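Local coordinates for GRMZM2G135359 pseudokinase (Zea mays, PDB 6CPY), which is a receptor-like pseudokinase, here its kinase-fold domain, that may bind ATP but probably has little or no catalytic activity of its own, at residues Y156-M161 / A168-F173. Residues are numbered along the deposited sequence; the frame is centred on the assembly and turned at random.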
loop_
_atom_site.group_PDB
_atom_site.type_symbol
_atom_site.label_atom_id
_atom_site.label_comp_id
_atom_site.label_asym_id
_atom_site.label_seq_id
_atom_site.Cartn_x
_atom_site.Cartn_y
_atom_site.Cartn_z
ATOM N N TYR A 156 2.763 -7.467 -8.592
ATOM C CA TYR A 156 2.869 -6.628 -9.803
ATOM C C TYR A 156 3.114 -5.159 -9.453
ATOM O O TYR A 156 3.880 -4.489 -10.138
ATOM C CB TYR A 156 1.626 -6.720 -10.683
ATOM C CG TYR A 156 1.473 -8.004 -11.479
ATOM C CD1 TYR A 156 2.542 -8.540 -12.207
ATOM C CD2 TYR A 156 0.237 -8.643 -11.566
ATOM C CE1 TYR A 156 2.389 -9.708 -12.949
ATOM C CE2 TYR A 156 0.071 -9.799 -12.324
ATOM C CZ TYR A 156 1.152 -10.336 -12.997
ATOM O OH TYR A 156 0.988 -11.494 -13.734
ATOM N N CYS A 157 2.464 -4.675 -8.396
ATOM C CA CYS A 157 2.697 -3.302 -7.920
ATOM C C CYS A 157 4.136 -3.135 -7.429
ATOM O O CYS A 157 4.857 -2.207 -7.848
ATOM C CB CYS A 157 1.724 -2.944 -6.793
ATOM S SG CYS A 157 1.905 -1.236 -6.222
ATOM N N LEU A 158 4.570 -4.038 -6.558
ATOM C CA LEU A 158 5.918 -3.942 -6.000
ATOM C C LEU A 158 7.002 -4.034 -7.084
ATOM O O LEU A 158 8.034 -3.349 -6.991
ATOM C CB LEU A 158 6.143 -4.999 -4.916
ATOM C CG LEU A 158 5.687 -4.654 -3.488
ATOM C CD1 LEU A 158 4.322 -3.999 -3.444
ATOM C CD2 LEU A 158 5.700 -5.896 -2.618
ATOM N N GLU A 159 6.777 -4.880 -8.085
ATOM C CA GLU A 159 7.695 -5.012 -9.224
ATOM C C GLU A 159 7.738 -3.696 -10.014
ATOM O O GLU A 159 8.809 -3.235 -10.430
ATOM C CB GLU A 159 7.247 -6.154 -10.138
ATOM C CG GLU A 159 8.121 -6.384 -11.373
ATOM C CD GLU A 159 7.522 -7.387 -12.351
ATOM O OE1 GLU A 159 6.276 -7.473 -12.463
ATOM O OE2 GLU A 159 8.303 -8.088 -13.029
ATOM N N HIS A 160 6.570 -3.097 -10.225
ATOM C CA HIS A 160 6.493 -1.837 -10.956
ATOM C C HIS A 160 7.197 -0.719 -10.188
ATOM O O HIS A 160 7.945 0.070 -10.776
ATOM C CB HIS A 160 5.041 -1.460 -11.251
ATOM C CG HIS A 160 4.914 -0.254 -12.127
ATOM N ND1 HIS A 160 4.421 0.948 -11.668
ATOM C CD2 HIS A 160 5.263 -0.050 -13.418
ATOM C CE1 HIS A 160 4.450 1.836 -12.647
ATOM N NE2 HIS A 160 4.957 1.256 -13.720
ATOM N N MET A 161 7.006 -0.704 -8.895
ATOM C CA MET A 161 7.622 0.236 -8.009
ATOM C C MET A 161 9.141 0.160 -8.106
ATOM O O MET A 161 9.798 1.157 -8.158
ATOM C CB MET A 161 7.224 -0.136 -6.601
ATOM C CG MET A 161 6.835 0.962 -5.683
ATOM S SD MET A 161 5.064 1.056 -5.568
ATOM C CE MET A 161 4.797 1.878 -7.120
ATOM N N ALA A 168 10.571 4.232 -1.582
ATOM C CA ALA A 168 10.131 5.011 -0.414
ATOM C C ALA A 168 8.633 4.862 -0.155
ATOM O O ALA A 168 8.186 4.898 0.994
ATOM C CB ALA A 168 10.489 6.479 -0.589
ATOM N N ALA A 169 7.871 4.671 -1.230
ATOM C CA ALA A 169 6.429 4.459 -1.149
ATOM C C ALA A 169 6.026 3.154 -0.440
ATOM O O ALA A 169 4.871 2.979 -0.071
ATOM C CB ALA A 169 5.832 4.496 -2.549
ATOM N N LEU A 170 6.976 2.240 -0.256
ATOM C CA LEU A 170 6.685 0.941 0.337
ATOM C C LEU A 170 7.312 0.804 1.722
ATOM O O LEU A 170 7.384 -0.305 2.267
ATOM C CB LEU A 170 7.215 -0.161 -0.576
ATOM C CG LEU A 170 6.739 -0.143 -2.030
ATOM C CD1 LEU A 170 7.539 -1.145 -2.857
ATOM C CD2 LEU A 170 5.252 -0.441 -2.096
ATOM N N ARG A 171 7.746 1.921 2.305
ATOM C CA ARG A 171 8.459 1.880 3.580
ATOM C C ARG A 171 7.601 1.359 4.734
ATOM O O ARG A 171 8.146 0.868 5.729
ATOM C CB ARG A 171 9.037 3.263 3.931
ATOM C CG ARG A 171 7.994 4.243 4.428
ATOM C CD ARG A 171 8.436 5.692 4.313
ATOM N NE ARG A 171 7.372 6.569 4.790
ATOM C CZ ARG A 171 6.260 6.861 4.111
ATOM N NH1 ARG A 171 6.047 6.369 2.892
ATOM N NH2 ARG A 171 5.350 7.658 4.656
ATOM N N ASN A 172 6.277 1.477 4.605
ATOM C CA ASN A 172 5.326 0.989 5.622
ATOM C C ASN A 172 4.532 -0.253 5.180
ATOM O O ASN A 172 3.527 -0.605 5.793
ATOM C CB ASN A 172 4.344 2.110 5.985
ATOM C CG ASN A 172 5.033 3.283 6.650
ATOM O OD1 ASN A 172 5.947 3.091 7.449
ATOM N ND2 ASN A 172 4.613 4.501 6.311
ATOM N N PHE A 173 4.995 -0.922 4.136
ATOM C CA PHE A 173 4.238 -2.011 3.528
ATOM C C PHE A 173 3.906 -3.182 4.474
ATOM O O PHE A 173 4.800 -3.826 5.033
ATOM C CB PHE A 173 4.987 -2.516 2.303
ATOM C CG PHE A 173 4.377 -3.731 1.694
ATOM C CD1 PHE A 173 3.169 -3.652 1.023
ATOM C CD2 PHE A 173 5.002 -4.961 1.815
ATOM C CE1 PHE A 173 2.594 -4.778 0.473
ATOM C CE2 PHE A 173 4.436 -6.090 1.263
ATOM C CZ PHE A 173 3.228 -5.999 0.600
#
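L158 on helix 144-164 faces L170 on the following loop with their CA atoms 8.0 Å apart, while M161, one turn further along the helix, is paired with A169; a type I turn from L170 to F173 then bends the chain so that F173 also reaches the helix. The contact is wholly apolar, and L170 is its centre. With CG anti to the carbonyl carbon (chi1 -55°), L170 spreads its two methyls between the helical residues. L170 CD1 lies 3.6 Å from M161 CG, and L170 CD2 is 3.8 Å from M161 SD. L170 CD2 also meets L158 CD1 at 3.9 Å. A branched leucine suits this place because each methyl has a neighbour, and the unbranched methionine suits its own because it can bend at chi2 and chi3 and bring its thioether across L170. Replacing this leucine with an alanine would probably open a gap between helix and loop and leave the thioether less firmly held. The other methyl of L158, CD2, sits over one face of the F173 ring, 4.1 Å from CZ and offset toward the rim, in a methyl-to-ring contact for which a flat aromatic is well shaped. By sequence and position, L170, R171 and N172 occupy the His-Arg-Asp motif of the kinase catalytic loop, with leucine replacing histidine and asparagine the aspartate, consistent with a pseudokinase. R171 turns from the helix: its NH1 donates a hydrogen bond to A168 O (3.2 Å) and forms a salt bridge with D190. On the neighbouring elements, V188 of strand 186-188 touches L158, L170 and F173, I217 and V224 of helix 214-230 pack on L170 and F173 respectively, and M293 of helix 293-304 meets L158, burying the contact in the helical lobe.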